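Local coordinates for protein metallopeptidase containing co-catalytic metalloactive site (Shewanella denitrificans OS217, PDB 3B2Y) that probably acts as a zinc-dependent carboxypeptidase-like hydrolase of the M14 family, holding a nickel ion at its metal site in this crystal, at residues A[75-80]-A[113-119]; A[97-103]-A[268-274]; A[179-185]-A[240-246]; A[201-205]-A[255-259]. One frame throughout, in Å; residues are numbered along the deposited sequence.

Contact 1. Residues A[75-80]-A[113-119]; sequences FHGEEA and GFKAGHR. With NI (nickel (II) ion), chain C.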
# COMPACT_ATOMS: atom_id res chain seq x y z
N PHE A 75 5.15 0.74 4.01
CA PHE A 75 5.26 1.36 5.35
C PHE A 75 6.07 0.43 6.28
O PHE A 75 6.72 0.91 7.21
CB PHE A 75 3.86 1.57 5.95
CG PHE A 75 3.16 2.79 5.43
CD1 PHE A 75 2.46 2.76 4.23
CD2 PHE A 75 3.24 3.98 6.13
CE1 PHE A 75 1.88 3.94 3.73
CE2 PHE A 75 2.62 5.15 5.67
CZ PHE A 75 1.98 5.15 4.47
N HIS A 76 5.93 -0.91 6.10
CA HIS A 76 6.55 -1.90 6.97
C HIS A 76 7.53 -2.70 6.14
O HIS A 76 7.18 -3.29 5.11
CB HIS A 76 5.50 -2.77 7.64
CG HIS A 76 4.61 -2.01 8.56
ND1 HIS A 76 3.25 -2.19 8.59
CD2 HIS A 76 4.87 -1.02 9.45
CE1 HIS A 76 2.72 -1.39 9.50
NE2 HIS A 76 3.67 -0.67 10.04
N GLY A 77 8.78 -2.69 6.55
CA GLY A 77 9.82 -3.24 5.71
C GLY A 77 9.84 -4.73 5.52
O GLY A 77 10.38 -5.22 4.54
N GLU A 78 9.23 -5.46 6.43
CA GLU A 78 9.09 -6.92 6.27
C GLU A 78 7.95 -7.25 5.25
O GLU A 78 7.81 -8.39 4.85
CB GLU A 78 8.88 -7.62 7.62
CG GLU A 78 7.48 -7.77 8.22
CD GLU A 78 6.93 -6.50 8.78
OE1 GLU A 78 7.40 -5.44 8.33
OE2 GLU A 78 6.01 -6.53 9.64
N GLU A 79 7.15 -6.25 4.89
CA GLU A 79 5.97 -6.43 4.02
C GLU A 79 6.31 -6.14 2.55
O GLU A 79 5.65 -5.35 1.90
CB GLU A 79 4.83 -5.54 4.53
CG GLU A 79 4.45 -5.98 5.95
CD GLU A 79 3.36 -5.13 6.63
OE1 GLU A 79 2.75 -4.30 5.94
OE2 GLU A 79 3.21 -5.28 7.90
N ALA A 80 7.36 -6.79 2.06
CA ALA A 80 8.03 -6.44 0.79
C ALA A 80 7.20 -6.72 -0.49
O ALA A 80 7.43 -6.09 -1.56
CB ALA A 80 9.43 -7.10 0.71
N GLY A 113 13.71 0.44 6.50
CA GLY A 113 13.10 -0.81 6.92
C GLY A 113 13.08 -1.83 5.78
O GLY A 113 13.36 -3.01 6.00
N PHE A 114 12.73 -1.37 4.58
CA PHE A 114 12.68 -2.20 3.38
C PHE A 114 14.08 -2.82 3.12
O PHE A 114 14.18 -4.00 2.86
CB PHE A 114 12.19 -1.37 2.22
CG PHE A 114 12.06 -2.11 0.92
CD1 PHE A 114 10.90 -2.79 0.60
CD2 PHE A 114 13.07 -2.04 -0.02
CE1 PHE A 114 10.75 -3.40 -0.65
CE2 PHE A 114 12.94 -2.65 -1.25
CZ PHE A 114 11.76 -3.34 -1.56
N LYS A 115 15.12 -1.98 3.16
CA LYS A 115 16.51 -2.43 2.93
C LYS A 115 16.90 -3.51 3.93
O LYS A 115 17.67 -4.45 3.61
CB LYS A 115 17.47 -1.21 3.01
CG LYS A 115 18.93 -1.54 2.85
CD LYS A 115 19.77 -0.25 2.86
CE LYS A 115 21.23 -0.57 3.07
NZ LYS A 115 21.46 -0.87 4.50
N ALA A 116 16.44 -3.41 5.16
CA ALA A 116 16.85 -4.35 6.19
C ALA A 116 15.84 -5.46 6.44
O ALA A 116 16.01 -6.28 7.35
CB ALA A 116 17.15 -3.59 7.46
N GLY A 117 14.78 -5.48 5.64
CA GLY A 117 13.69 -6.43 5.77
C GLY A 117 12.94 -6.48 7.10
O GLY A 117 12.44 -7.54 7.50
N HIS A 118 12.84 -5.36 7.80
CA HIS A 118 12.10 -5.34 9.07
C HIS A 118 11.07 -4.22 9.11
O HIS A 118 11.17 -3.23 8.42
CB HIS A 118 13.04 -5.29 10.30
CG HIS A 118 14.00 -4.14 10.34
ND1 HIS A 118 13.62 -2.83 10.19
CD2 HIS A 118 15.32 -4.11 10.64
CE1 HIS A 118 14.67 -2.04 10.31
NE2 HIS A 118 15.72 -2.79 10.59
N ARG A 119 10.12 -4.38 10.01
CA ARG A 119 8.94 -3.55 10.09
C ARG A 119 9.27 -2.10 10.33
O ARG A 119 8.73 -1.22 9.66
CB ARG A 119 8.15 -4.06 11.26
CG ARG A 119 6.80 -3.39 11.54
CD ARG A 119 6.07 -4.28 12.55
NE ARG A 119 4.71 -3.81 12.70
CZ ARG A 119 3.75 -4.06 11.82
NH1 ARG A 119 3.97 -4.80 10.74
NH2 ARG A 119 2.55 -3.55 12.01
NI NI C . 1.81 -3.59 7.67
O HOH W 1 12.19 -5.80 2.58
O HOH W 2 0.45 -5.40 8.09
O HOH W 3 0.81 -3.55 9.18
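The guanidinium of R119 lies flat on the imidazole of H76, with group centres 3.7 Å apart and planes inclined by only 26°. NH1 and NH2 do most of the covering, R119 NH2 coming to 3.3 Å from CE1 of H76. The arginine reaches this place because CG stands anti to the backbone N (chi1 -177°) and the chain then runs extended to NE, alongside H76 and pointing the same way. From there NH1 grips two carboxylates. E78 OE2 receives R119 NH1 at 2.9 Å through the syn lone pair, lying almost in the guanidinium plane, although the two flat groups stand nearly perpendicular. E79 OE2 takes the same nitrogen, R119 NH1, at 3.0 Å, nearly along its C-O axis and tilted from that plane. The E78 chain bends at chi2 to bring its carboxylate back alongside R119.

The loop that follows strand 68-73 carries the HxxE half of the M14 metal motif: H76 ND1 binds the nickel ion at 2.2 Å, E79 chelates it through both carboxylate oxygens, and H170 with two waters completes the site. The other ring nitrogen of H76, NE2, is hydrogen-bonded to N126. R119 is thus a second-shell residue that covers one ligand and bonds another, and its positive charge would be expected to draw electron density from E79 OE2.

Away from the metal, G77 packs its CA 3.0 Å from H118 O, backbone directly against backbone. Its carbonyl shares a water with F114 O, and G117, with positive phi, ends helix 111-115 in a Schellman motif.

Contact 2. Residues A[97-103]-A[268-274]; sequences LFERVNL and IAHCAPI
R100 NE donates to A272 O, 2.7 Å away, with an N-H...O angle of 163°. The oxygen lies close to the guanidinium plane, yet NE approaches it from above the carbonyl plane and not along a lone pair. Two aliphatic groups hold the guanidinium between them. CG1 of I274 sits over the centre of one face, 3.8 Å from R100 CZ, while L97 CD1 covers the opposite face nearer the rim. The arginine spans the gap with its chain extended from CG to NE, after a first torsion of 82° that sets CG between the backbone N and the carbonyl carbon.

Beneath this polar link the packing is apolar. CB of V101 meets CB of A272 at 3.6 Å, at the pair whose CA atoms are nearest across the contact. I268 is the main wedge from the helix: its CD1 touches L97 CD2 at 3.6 Å, the two side chains reaching toward each other tip to tip, and presses on L103 CD2 at 3.4 Å, tighter than usual for two methyl groups. Its other branch, CG2, faces L97 CD1 and the arginine NH2.

These groups are set by a helix end and a turn. At A272 helix 253-271 gives way to the C-terminal tail, and A272 N still bonds I268 O; R100 N bonds L97 O in the turn leading into strand 102-106. The contact so joins the end of the C-terminal helix to an outer strand of the mixed sheet in the M14 alpha/beta domain. That strand pairs with strand 68-73, whose L69 is touched by V101, L103 and C271, while H270 and C271 lean on helix 191-201.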
# COMPACT_ATOMS: atom_id res chain seq x y z
N LEU A 97 -4.56 4.56 -19.04
CA LEU A 97 -5.21 4.47 -17.71
C LEU A 97 -5.39 5.89 -17.18
O LEU A 97 -6.46 6.29 -16.76
CB LEU A 97 -4.43 3.60 -16.76
CG LEU A 97 -4.93 3.74 -15.31
CD1 LEU A 97 -6.44 3.35 -15.21
CD2 LEU A 97 -4.06 3.00 -14.33
N PHE A 98 -4.36 6.72 -17.35
CA PHE A 98 -4.40 8.05 -16.75
C PHE A 98 -5.38 9.01 -17.38
O PHE A 98 -5.68 10.06 -16.80
CB PHE A 98 -2.99 8.61 -16.65
CG PHE A 98 -2.05 7.64 -16.03
CD1 PHE A 98 -2.30 7.14 -14.78
CD2 PHE A 98 -0.96 7.17 -16.70
CE1 PHE A 98 -1.45 6.20 -14.20
CE2 PHE A 98 -0.12 6.24 -16.12
CZ PHE A 98 -0.38 5.75 -14.87
N GLU A 99 -5.97 8.64 -18.53
CA GLU A 99 -7.06 9.44 -19.11
C GLU A 99 -8.37 9.30 -18.37
O GLU A 99 -9.26 10.11 -18.58
CB GLU A 99 -7.32 9.05 -20.57
CG GLU A 99 -6.07 9.27 -21.43
CD GLU A 99 -6.29 8.92 -22.90
OE1 GLU A 99 -7.45 8.87 -23.35
OE2 GLU A 99 -5.27 8.69 -23.58
N ARG A 100 -8.52 8.28 -17.52
CA ARG A 100 -9.76 8.13 -16.79
C ARG A 100 -9.64 8.27 -15.30
O ARG A 100 -10.66 8.31 -14.62
CB ARG A 100 -10.50 6.86 -17.20
CG ARG A 100 -10.08 5.60 -16.57
CD ARG A 100 -11.14 4.53 -16.93
NE ARG A 100 -10.82 3.30 -16.21
CZ ARG A 100 -9.84 2.47 -16.55
NH1 ARG A 100 -9.15 2.65 -17.67
NH2 ARG A 100 -9.61 1.40 -15.81
N VAL A 101 -8.41 8.42 -14.80
CA VAL A 101 -8.18 8.52 -13.36
C VAL A 101 -6.93 9.32 -13.05
O VAL A 101 -5.90 9.22 -13.75
CB VAL A 101 -8.16 7.10 -12.71
CG1 VAL A 101 -7.00 6.29 -13.26
CG2 VAL A 101 -8.12 7.16 -11.14
N ASN A 102 -7.00 10.14 -12.00
CA ASN A 102 -5.77 10.77 -11.47
C ASN A 102 -5.20 9.78 -10.49
O ASN A 102 -5.64 9.70 -9.37
CB ASN A 102 -6.11 12.09 -10.80
CG ASN A 102 -6.74 13.07 -11.73
OD1 ASN A 102 -6.23 13.30 -12.84
ND2 ASN A 102 -7.84 13.70 -11.28
N LEU A 103 -4.29 8.93 -10.94
CA LEU A 103 -3.75 7.88 -10.04
C LEU A 103 -2.46 8.40 -9.45
O LEU A 103 -1.59 8.91 -10.17
CB LEU A 103 -3.54 6.55 -10.76
CG LEU A 103 -3.05 5.33 -9.93
CD1 LEU A 103 -3.97 5.07 -8.72
CD2 LEU A 103 -3.02 4.08 -10.76
N ILE A 268 -8.83 -0.11 -8.76
CA ILE A 268 -8.97 0.72 -9.96
C ILE A 268 -10.22 0.37 -10.76
O ILE A 268 -10.94 1.26 -11.16
CB ILE A 268 -7.74 0.66 -10.86
CG1 ILE A 268 -6.54 1.39 -10.23
CG2 ILE A 268 -8.03 1.30 -12.26
CD1 ILE A 268 -5.55 1.83 -11.29
N ALA A 269 -10.50 -0.92 -10.95
CA ALA A 269 -11.74 -1.32 -11.60
C ALA A 269 -13.02 -0.81 -10.90
O ALA A 269 -14.03 -0.50 -11.56
CB ALA A 269 -11.82 -2.84 -11.75
N HIS A 270 -13.01 -0.75 -9.57
CA HIS A 270 -14.19 -0.35 -8.79
C HIS A 270 -14.32 1.14 -8.78
O HIS A 270 -15.39 1.67 -9.01
CB HIS A 270 -14.14 -0.85 -7.34
CG HIS A 270 -15.40 -0.59 -6.61
ND1 HIS A 270 -15.65 0.58 -5.92
CD2 HIS A 270 -16.53 -1.31 -6.53
CE1 HIS A 270 -16.87 0.55 -5.43
NE2 HIS A 270 -17.42 -0.60 -5.76
N CYS A 271 -13.17 1.80 -8.61
CA CYS A 271 -13.10 3.24 -8.34
C CYS A 271 -12.92 4.11 -9.57
O CYS A 271 -13.24 5.29 -9.54
CB CYS A 271 -11.99 3.54 -7.35
SG CYS A 271 -12.32 2.85 -5.70
N ALA A 272 -12.38 3.53 -10.65
CA ALA A 272 -12.30 4.26 -11.90
C ALA A 272 -12.75 3.33 -12.99
O ALA A 272 -11.94 2.89 -13.78
CB ALA A 272 -10.86 4.75 -12.14
N PRO A 273 -14.04 2.98 -13.01
CA PRO A 273 -14.50 1.97 -13.96
C PRO A 273 -14.36 2.41 -15.43
O PRO A 273 -14.30 3.63 -15.75
CB PRO A 273 -15.98 1.73 -13.58
CG PRO A 273 -16.38 2.87 -12.72
CD PRO A 273 -15.14 3.47 -12.14
N ILE A 274 -14.22 1.41 -16.28
CA ILE A 274 -14.37 1.56 -17.74
C ILE A 274 -15.85 1.76 -18.07
O ILE A 274 -16.34 2.91 -18.13
CB ILE A 274 -13.83 0.30 -18.47
CG1 ILE A 274 -12.28 0.36 -18.52
CG2 ILE A 274 -14.44 0.19 -19.88
CD1 ILE A 274 -11.59 -0.94 -18.22

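Contact 3. Residues A[179-185]-A[240-246]; sequences YVYSFEP and KLAACSE
E246 starts with CG anti to its carbonyl carbon (chi1 -67°) and bends at chi2 (-80°), while Y179 CG sits between its backbone N and carbonyl carbon; together these lay the glutamate stem over the face of the tyrosine ring. E246 CB stands 3.8 Å from the centroid of the Y179 ring, almost on its normal, a CH-pi contact, and E246 CG is 3.6 Å from Y179 CE2. The carboxylate plane is inclined 20° to the ring. Y181, on the same sheet face, turns its edge to E246, with Y181 CE1 3.5 Å from E246 OE2.

The backbones form a regular antiparallel ladder in the mixed sheet, with Y179-E246, Y181-C244 and F183-A242 as hydrogen-bonded pairs. Y181 N meets C244 O at 2.8 Å, and C244 N returns to Y181 O at 2.9 Å. The opposite face carries V180, S182, A243 and S245, and helix 191-201 packs on A243 and S245.

A single water joins Y179 OH (2.6 Å), Y181 OH and, weakly, E246 OE2; Y179 OH also bonds D172. E246 is the predicted proton donor/acceptor, its side chain about 5 Å from the nickel ion. This is consistent with a carboxylate placed by the ladder, its movement limited by the aromatic face along its stem, and weakly linked through water to two phenols.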
# COMPACT_ATOMS: atom_id res chain seq x y z
N TYR A 179 -6.72 -11.16 4.25
CA TYR A 179 -7.86 -10.37 4.69
C TYR A 179 -7.64 -8.94 4.26
O TYR A 179 -6.61 -8.63 3.71
CB TYR A 179 -8.12 -10.51 6.21
CG TYR A 179 -6.99 -10.08 7.08
CD1 TYR A 179 -5.90 -10.91 7.33
CD2 TYR A 179 -6.99 -8.82 7.69
CE1 TYR A 179 -4.84 -10.51 8.14
CE2 TYR A 179 -5.96 -8.42 8.53
CZ TYR A 179 -4.88 -9.27 8.74
OH TYR A 179 -3.84 -8.85 9.55
N VAL A 180 -8.67 -8.13 4.47
CA VAL A 180 -8.67 -6.76 4.08
C VAL A 180 -9.32 -5.89 5.17
O VAL A 180 -10.38 -6.23 5.70
CB VAL A 180 -9.40 -6.54 2.75
CG1 VAL A 180 -10.93 -6.91 2.85
CG2 VAL A 180 -9.26 -5.10 2.37
N TYR A 181 -8.68 -4.78 5.52
CA TYR A 181 -9.36 -3.75 6.30
C TYR A 181 -10.12 -2.84 5.34
O TYR A 181 -9.58 -2.46 4.32
CB TYR A 181 -8.34 -2.86 6.98
CG TYR A 181 -7.52 -3.49 8.06
CD1 TYR A 181 -6.33 -4.14 7.77
CD2 TYR A 181 -7.91 -3.37 9.37
CE1 TYR A 181 -5.57 -4.68 8.77
CE2 TYR A 181 -7.15 -3.88 10.38
CZ TYR A 181 -5.99 -4.54 10.09
OH TYR A 181 -5.26 -5.07 11.15
N SER A 182 -11.32 -2.42 5.66
CA SER A 182 -12.02 -1.50 4.77
C SER A 182 -12.78 -0.41 5.52
O SER A 182 -13.17 -0.59 6.66
CB SER A 182 -12.96 -2.29 3.83
OG SER A 182 -14.18 -2.53 4.43
N PHE A 183 -12.99 0.72 4.85
CA PHE A 183 -13.73 1.89 5.35
C PHE A 183 -14.67 2.35 4.23
O PHE A 183 -14.24 2.63 3.12
CB PHE A 183 -12.78 3.03 5.76
CG PHE A 183 -11.64 2.61 6.70
CD1 PHE A 183 -10.55 1.88 6.23
CD2 PHE A 183 -11.68 2.94 8.02
CE1 PHE A 183 -9.52 1.51 7.08
CE2 PHE A 183 -10.67 2.56 8.85
CZ PHE A 183 -9.59 1.85 8.37
N GLU A 184 -15.97 2.35 4.51
CA GLU A 184 -16.99 2.95 3.64
C GLU A 184 -17.93 3.75 4.51
O GLU A 184 -18.13 3.40 5.69
CB GLU A 184 -17.80 1.88 2.88
CG GLU A 184 -16.91 0.88 2.10
CD GLU A 184 -17.70 0.01 1.13
OE1 GLU A 184 -18.69 0.49 0.54
OE2 GLU A 184 -17.32 -1.17 0.96
N PRO A 185 -18.57 4.78 3.94
CA PRO A 185 -19.56 5.55 4.71
C PRO A 185 -20.93 4.87 4.69
O PRO A 185 -21.91 5.46 4.25
CB PRO A 185 -19.59 6.89 3.97
CG PRO A 185 -19.40 6.50 2.53
CD PRO A 185 -18.43 5.31 2.58
N LYS A 240 -13.31 8.97 0.34
CA LYS A 240 -14.62 8.36 0.24
C LYS A 240 -14.63 6.86 0.53
O LYS A 240 -15.62 6.32 1.02
CB LYS A 240 -15.21 8.66 -1.16
CG LYS A 240 -15.34 10.16 -1.39
CD LYS A 240 -16.02 10.50 -2.70
CE LYS A 240 -16.18 12.00 -2.83
NZ LYS A 240 -16.95 12.36 -4.03
N LEU A 241 -13.52 6.19 0.21
CA LEU A 241 -13.39 4.75 0.37
C LEU A 241 -11.88 4.48 0.66
O LEU A 241 -10.98 5.23 0.22
CB LEU A 241 -13.82 4.02 -0.91
CG LEU A 241 -15.20 4.10 -1.50
CD1 LEU A 241 -15.26 3.50 -2.92
CD2 LEU A 241 -16.14 3.42 -0.54
N ALA A 242 -11.63 3.53 1.55
CA ALA A 242 -10.28 3.11 1.82
C ALA A 242 -10.20 1.65 2.09
O ALA A 242 -11.09 1.04 2.67
CB ALA A 242 -9.61 3.95 3.00
N ALA A 243 -9.05 1.09 1.77
CA ALA A 243 -8.79 -0.30 2.15
C ALA A 243 -7.32 -0.52 2.45
O ALA A 243 -6.47 0.16 1.96
CB ALA A 243 -9.27 -1.28 1.06
N CYS A 244 -7.05 -1.51 3.28
CA CYS A 244 -5.69 -1.96 3.51
C CYS A 244 -5.69 -3.46 3.29
O CYS A 244 -6.35 -4.19 4.06
CB CYS A 244 -5.30 -1.60 4.93
SG CYS A 244 -3.71 -2.24 5.46
N SER A 245 -5.06 -3.92 2.21
CA SER A 245 -5.00 -5.36 1.99
C SER A 245 -3.88 -5.94 2.84
O SER A 245 -2.84 -5.28 3.12
CB SER A 245 -4.80 -5.69 0.53
OG SER A 245 -3.75 -4.94 -0.02
N GLU A 246 -4.06 -7.18 3.24
CA GLU A 246 -3.07 -7.91 4.01
C GLU A 246 -2.84 -9.27 3.35
O GLU A 246 -3.66 -10.21 3.57
CB GLU A 246 -3.58 -8.14 5.42
CG GLU A 246 -3.71 -6.86 6.27
CD GLU A 246 -2.39 -6.38 6.85
OE1 GLU A 246 -1.35 -7.03 6.62
OE2 GLU A 246 -2.41 -5.33 7.53
O HOH W 4 -3.11 -6.42 10.18

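Contact 4. Residues A[201-205]-A[255-259]; sequences GQYFK and RRVQA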
# COMPACT_ATOMS: atom_id res chain seq x y z
N GLY A 201 -8.94 -13.27 -2.36
CA GLY A 201 -9.42 -14.66 -2.26
C GLY A 201 -9.15 -15.59 -3.46
O GLY A 201 -9.19 -16.81 -3.32
N GLN A 202 -8.87 -15.05 -4.63
CA GLN A 202 -8.46 -15.84 -5.80
C GLN A 202 -7.06 -16.47 -5.58
O GLN A 202 -6.73 -17.50 -6.16
CB GLN A 202 -8.39 -14.97 -7.09
CG GLN A 202 -9.61 -14.12 -7.47
CD GLN A 202 -9.25 -12.92 -8.40
OE1 GLN A 202 -8.25 -12.16 -8.19
NE2 GLN A 202 -10.10 -12.71 -9.42
N TYR A 203 -6.26 -15.85 -4.71
CA TYR A 203 -4.88 -16.26 -4.47
C TYR A 203 -4.67 -17.07 -3.17
O TYR A 203 -3.86 -17.99 -3.14
CB TYR A 203 -3.96 -15.04 -4.49
CG TYR A 203 -3.80 -14.48 -5.87
CD1 TYR A 203 -2.82 -14.99 -6.74
CD2 TYR A 203 -4.65 -13.49 -6.34
CE1 TYR A 203 -2.70 -14.47 -8.06
CE2 TYR A 203 -4.53 -12.97 -7.63
CZ TYR A 203 -3.56 -13.46 -8.48
OH TYR A 203 -3.47 -12.94 -9.76
N PHE A 204 -5.37 -16.68 -2.10
CA PHE A 204 -5.19 -17.29 -0.77
C PHE A 204 -6.53 -17.54 -0.11
O PHE A 204 -7.53 -16.96 -0.50
CB PHE A 204 -4.34 -16.39 0.15
CG PHE A 204 -3.06 -15.93 -0.47
CD1 PHE A 204 -2.01 -16.83 -0.66
CD2 PHE A 204 -2.92 -14.62 -0.88
CE1 PHE A 204 -0.81 -16.41 -1.24
CE2 PHE A 204 -1.71 -14.18 -1.47
CZ PHE A 204 -0.68 -15.11 -1.67
N LYS A 205 -6.53 -18.43 0.87
CA LYS A 205 -7.71 -18.66 1.71
C LYS A 205 -7.90 -17.42 2.57
O LYS A 205 -6.90 -16.81 3.03
CB LYS A 205 -7.55 -19.92 2.57
CG LYS A 205 -7.95 -21.20 1.82
N ARG A 255 3.66 -15.21 -5.60
CA ARG A 255 2.21 -15.20 -5.50
C ARG A 255 1.69 -13.99 -4.71
O ARG A 255 0.58 -13.49 -4.97
CB ARG A 255 1.73 -16.48 -4.81
CG ARG A 255 0.31 -16.86 -5.09
CD ARG A 255 0.05 -18.35 -4.84
NE ARG A 255 -1.36 -18.65 -5.08
CZ ARG A 255 -1.90 -18.80 -6.28
NH1 ARG A 255 -1.17 -18.68 -7.39
NH2 ARG A 255 -3.20 -19.07 -6.39
N ARG A 256 2.44 -13.53 -3.72
CA ARG A 256 2.02 -12.36 -2.96
C ARG A 256 2.12 -11.12 -3.79
O ARG A 256 1.24 -10.30 -3.73
CB ARG A 256 2.85 -12.18 -1.68
CG ARG A 256 2.39 -13.13 -0.52
CD ARG A 256 3.58 -13.70 0.22
NE ARG A 256 4.42 -12.65 0.75
CZ ARG A 256 5.66 -12.84 1.20
NH1 ARG A 256 6.17 -14.06 1.24
NH2 ARG A 256 6.41 -11.83 1.56
N VAL A 257 3.14 -11.09 -4.64
CA VAL A 257 3.36 -9.99 -5.58
C VAL A 257 2.19 -9.93 -6.53
O VAL A 257 1.60 -8.87 -6.72
CB VAL A 257 4.70 -10.16 -6.33
CG1 VAL A 257 4.80 -9.16 -7.47
CG2 VAL A 257 5.90 -9.99 -5.33
N GLN A 258 1.81 -11.11 -7.04
CA GLN A 258 0.67 -11.23 -7.94
C GLN A 258 -0.65 -10.81 -7.29
O GLN A 258 -1.43 -10.10 -7.92
CB GLN A 258 0.57 -12.65 -8.52
CG GLN A 258 1.69 -12.91 -9.52
CD GLN A 258 1.86 -14.40 -9.84
OE1 GLN A 258 1.55 -15.28 -9.02
NE2 GLN A 258 2.34 -14.69 -11.04
N ALA A 259 -0.90 -11.25 -6.07
CA ALA A 259 -2.10 -10.92 -5.34
C ALA A 259 -2.23 -9.41 -5.05
O ALA A 259 -3.32 -8.84 -5.21
CB ALA A 259 -2.19 -11.73 -4.03
O HOH W 5 -5.81 -19.65 -4.90
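R255 reaches from helix 253-271 across the loop that follows helix 191-201, joining that helix to the loop on one flank of the M14 alpha/beta domain. R255 CB lies 4.2 Å from CZ of F204. R255 CG, set anti to the backbone N (chi1 -158°), touches both F204 CZ and Y203 CD1, 4.0 Å from each. CD passes CE1 of F204, the arginine and the phenylalanine sliding past each other in opposite directions. R255 NE donates to Y203 O at 3.2 Å, in the carbonyl plane and on a lone pair. Y203 CD1 lies over the guanidinium face, 3.9 Å from R255 CZ, but the ring and guanidinium planes are 58° apart, so this is no flat stack. NH2 adds a weak bond to the same carbonyl.

One turn further along the helix, A259 fills the angle between the two aromatic rings. Its CA sits over the Y203 face, 3.9 Å from the centroid, in a CH-pi contact, while its CB touches F204 CE2. Q258 CB touches CE1 of Y203. R256 lends only its stem to F204, its guanidinium being engaged by E171. At the tip of R255, a water in the guanidinium plane accepts from R255 NH2 at 3.1 Å and donates to Q202 O.

All four contacts belong to one alpha/beta domain built on a mixed six-stranded sheet. Contact 1 closes early in the chain, before contacts 3 and 4 open; those two interleave, and both fall between the segments of contact 2. Contacts 2 and 4 use the two ends of helix 253-271, their centres 22 Å apart, and that helix follows strand 242-248 of contact 3. Contacts 2 and 3 touch where C271 and H270 pack on L241. Contacts 1 and 3, with centres 22 Å apart but nearest atoms only about 5 Å apart, approach the nickel from two sides, bringing metal ligands and the predicted general acid/base together, while contact 2 lies remote from that site.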